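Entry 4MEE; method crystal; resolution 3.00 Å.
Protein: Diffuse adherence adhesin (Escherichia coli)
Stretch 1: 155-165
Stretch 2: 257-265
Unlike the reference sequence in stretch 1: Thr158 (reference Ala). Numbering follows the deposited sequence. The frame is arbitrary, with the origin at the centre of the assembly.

Stretch 1 155-165: TNMTLANSLFL
Stretch 2 (257-265) RNTLDGYSV

A helix and the loop that follows it pack along one face of a β-strand, in a mixed contact of apolar and polar side chains that buries 409 Å² and has no hydrogen bond between the stretches. The helix, already under way at Thr155, and the strand, which spans all of 257-265 and continues at both ends, run in nearly the same direction, at 25°, with axes 9.2 Å apart at closest. The register pairs Asn156 with Leu260 (CA to CA 6.8 Å), Ala160 with Gly262 (CA to CA 7.8 Å) and Phe164 with Ser264 (CA to CA 7.3 Å). Strand alternation points the CB atoms of Asn258, Leu260 and Ser264 toward the other stretch, whereas those of Thr259, Asp261 and Tyr263 point away.

Leu260 (chi1 t, chi2 p) places CD2 3.8 Å from Leu159 CB, in the helix, and 4.2 Å from Leu163 CD2. Asn156 (chi1 m) meets Asn258 (chi1 p) with Asn156 OD1 only 2.5 Å from Asn258 ND2, but the angle is too poor for a hydrogen bond. Within the helix, Ala160 N donates to Asn156 O at 2.9 Å, and Ser162 OG (chi1 p) to Thr158 O at 3.1 Å.

Farther along, Phe164 (phi/psi -110/23, chi1 m, chi2 -67°) lays one ring face against Ser264: Ser264 CB lies 3.7 Å from the ring centroid, 11° off the normal, a CH-π contact. Gly262 O sits at the ring edge, 4.2 Å from Phe164 CZ.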

# COMPACT_ATOMS: atom_id res chain seq x y z
N THR A 155 15.64 -0.07 -0.23
CA THR A 155 14.43 -0.81 -0.03
C THR A 155 13.67 -0.49 1.23
O THR A 155 12.47 -0.43 1.22
CB THR A 155 14.74 -2.27 -0.02
OG1 THR A 155 15.57 -2.52 -1.14
CG2 THR A 155 13.49 -3.01 -0.18
N ASN A 156 14.36 -0.29 2.34
CA ASN A 156 13.65 0.01 3.55
C ASN A 156 12.91 1.30 3.39
O ASN A 156 11.86 1.49 3.94
CB ASN A 156 14.62 0.11 4.69
CG ASN A 156 15.08 -1.24 5.11
OD1 ASN A 156 14.54 -2.25 4.68
ND2 ASN A 156 16.08 -1.28 5.95
N MET A 157 13.48 2.18 2.61
CA MET A 157 12.87 3.44 2.33
C MET A 157 11.57 3.28 1.57
O MET A 157 10.61 3.98 1.82
CB MET A 157 13.83 4.21 1.47
CG MET A 157 13.22 5.41 0.83
SD MET A 157 13.86 6.79 1.73
CE MET A 157 13.07 8.09 0.82
N THR A 158 11.57 2.38 0.61
CA THR A 158 10.42 2.13 -0.21
C THR A 158 9.29 1.53 0.55
O THR A 158 8.16 1.92 0.39
CB THR A 158 10.80 1.12 -1.25
OG1 THR A 158 12.22 1.12 -1.35
CG2 THR A 158 10.21 1.50 -2.55
N LEU A 159 9.62 0.54 1.36
CA LEU A 159 8.67 -0.16 2.19
C LEU A 159 8.09 0.74 3.22
O LEU A 159 6.93 0.70 3.51
CB LEU A 159 9.39 -1.27 2.90
CG LEU A 159 9.72 -2.43 2.00
CD1 LEU A 159 10.68 -3.33 2.74
CD2 LEU A 159 8.42 -3.13 1.67
N ALA A 160 8.93 1.58 3.78
CA ALA A 160 8.52 2.41 4.85
C ALA A 160 7.40 3.30 4.40
O ALA A 160 6.54 3.63 5.18
CB ALA A 160 9.68 3.26 5.27
N ASN A 161 7.42 3.68 3.13
CA ASN A 161 6.37 4.53 2.61
C ASN A 161 5.18 3.82 2.00
O ASN A 161 4.10 4.38 1.95
CB ASN A 161 6.94 5.47 1.59
CG ASN A 161 8.05 6.30 2.15
OD1 ASN A 161 7.86 7.45 2.47
ND2 ASN A 161 9.22 5.72 2.25
N SER A 162 5.36 2.61 1.52
CA SER A 162 4.24 1.92 0.94
C SER A 162 3.71 0.82 1.82
O SER A 162 2.79 0.13 1.45
CB SER A 162 4.63 1.33 -0.39
OG SER A 162 5.58 0.31 -0.20
N LEU A 163 4.31 0.63 2.99
CA LEU A 163 3.86 -0.46 3.84
C LEU A 163 2.47 -0.30 4.47
O LEU A 163 1.76 -1.28 4.62
CB LEU A 163 4.90 -0.74 4.92
CG LEU A 163 5.15 -2.21 5.28
CD1 LEU A 163 4.66 -3.14 4.18
CD2 LEU A 163 6.62 -2.44 5.57
N PHE A 164 2.07 0.90 4.85
CA PHE A 164 0.81 1.05 5.55
C PHE A 164 -0.25 1.73 4.73
O PHE A 164 -1.18 2.30 5.28
CB PHE A 164 1.00 1.84 6.83
CG PHE A 164 1.57 1.05 7.92
CD1 PHE A 164 0.85 0.05 8.49
CD2 PHE A 164 2.83 1.31 8.37
CE1 PHE A 164 1.38 -0.68 9.50
CE2 PHE A 164 3.36 0.58 9.38
CZ PHE A 164 2.63 -0.41 9.94
N LEU A 165 -0.09 1.66 3.43
CA LEU A 165 -0.99 2.31 2.51
C LEU A 165 -2.35 1.68 2.57
O LEU A 165 -2.46 0.49 2.77
CB LEU A 165 -0.45 2.10 1.11
CG LEU A 165 0.03 3.31 0.32
CD1 LEU A 165 0.98 4.19 1.13
CD2 LEU A 165 0.72 2.79 -0.91
N ARG A 257 21.49 -8.10 3.70
CA ARG A 257 20.12 -8.31 4.12
C ARG A 257 19.57 -7.11 4.84
O ARG A 257 20.33 -6.32 5.36
CB ARG A 257 20.04 -9.51 5.05
N ASN A 258 18.26 -6.96 4.89
CA ASN A 258 17.67 -5.84 5.62
C ASN A 258 16.40 -6.23 6.32
O ASN A 258 15.70 -7.09 5.86
CB ASN A 258 17.39 -4.67 4.70
CG ASN A 258 16.31 -4.97 3.70
OD1 ASN A 258 16.58 -5.42 2.61
ND2 ASN A 258 15.08 -4.65 4.06
N THR A 259 16.09 -5.59 7.44
CA THR A 259 14.86 -5.89 8.14
C THR A 259 14.20 -4.65 8.65
O THR A 259 14.86 -3.65 8.86
CB THR A 259 15.14 -6.74 9.35
OG1 THR A 259 15.42 -5.88 10.45
CG2 THR A 259 16.33 -7.56 9.08
N LEU A 260 12.90 -4.69 8.87
CA LEU A 260 12.19 -3.47 9.23
C LEU A 260 10.95 -3.75 10.06
O LEU A 260 10.19 -4.63 9.72
CB LEU A 260 11.83 -2.78 7.94
CG LEU A 260 11.05 -1.50 7.87
CD1 LEU A 260 11.95 -0.33 8.17
CD2 LEU A 260 10.60 -1.45 6.45
N ASP A 261 10.74 -3.02 11.15
CA ASP A 261 9.58 -3.18 12.00
C ASP A 261 9.01 -1.83 12.17
O ASP A 261 9.74 -0.92 12.44
CB ASP A 261 10.01 -3.60 13.37
CG ASP A 261 10.01 -5.07 13.53
OD1 ASP A 261 8.91 -5.62 13.71
OD2 ASP A 261 11.09 -5.67 13.47
N GLY A 262 7.71 -1.67 12.04
CA GLY A 262 7.14 -0.34 12.04
C GLY A 262 5.81 -0.28 12.74
O GLY A 262 5.27 -1.31 13.07
N TYR A 263 5.31 0.93 12.95
CA TYR A 263 4.01 1.14 13.58
C TYR A 263 3.32 2.33 12.93
O TYR A 263 3.98 3.20 12.42
CB TYR A 263 4.18 1.43 15.07
CG TYR A 263 4.65 0.25 15.85
CD1 TYR A 263 3.75 -0.56 16.49
CD2 TYR A 263 5.99 -0.05 15.95
CE1 TYR A 263 4.16 -1.64 17.20
CE2 TYR A 263 6.41 -1.13 16.65
CZ TYR A 263 5.49 -1.91 17.28
OH TYR A 263 5.90 -2.98 17.99
N SER A 264 1.99 2.37 12.95
CA SER A 264 1.28 3.51 12.38
C SER A 264 0.06 3.90 13.18
O SER A 264 -0.48 3.11 13.92
CB SER A 264 0.89 3.23 10.94
OG SER A 264 -0.42 2.69 10.86
N VAL A 265 -0.38 5.14 13.04
CA VAL A 265 -1.59 5.54 13.68
C VAL A 265 -2.12 6.74 12.96
O VAL A 265 -1.37 7.58 12.53
CB VAL A 265 -1.32 6.01 15.08
CG1 VAL A 265 -1.00 7.48 15.00
CG2 VAL A 265 -2.55 5.81 15.92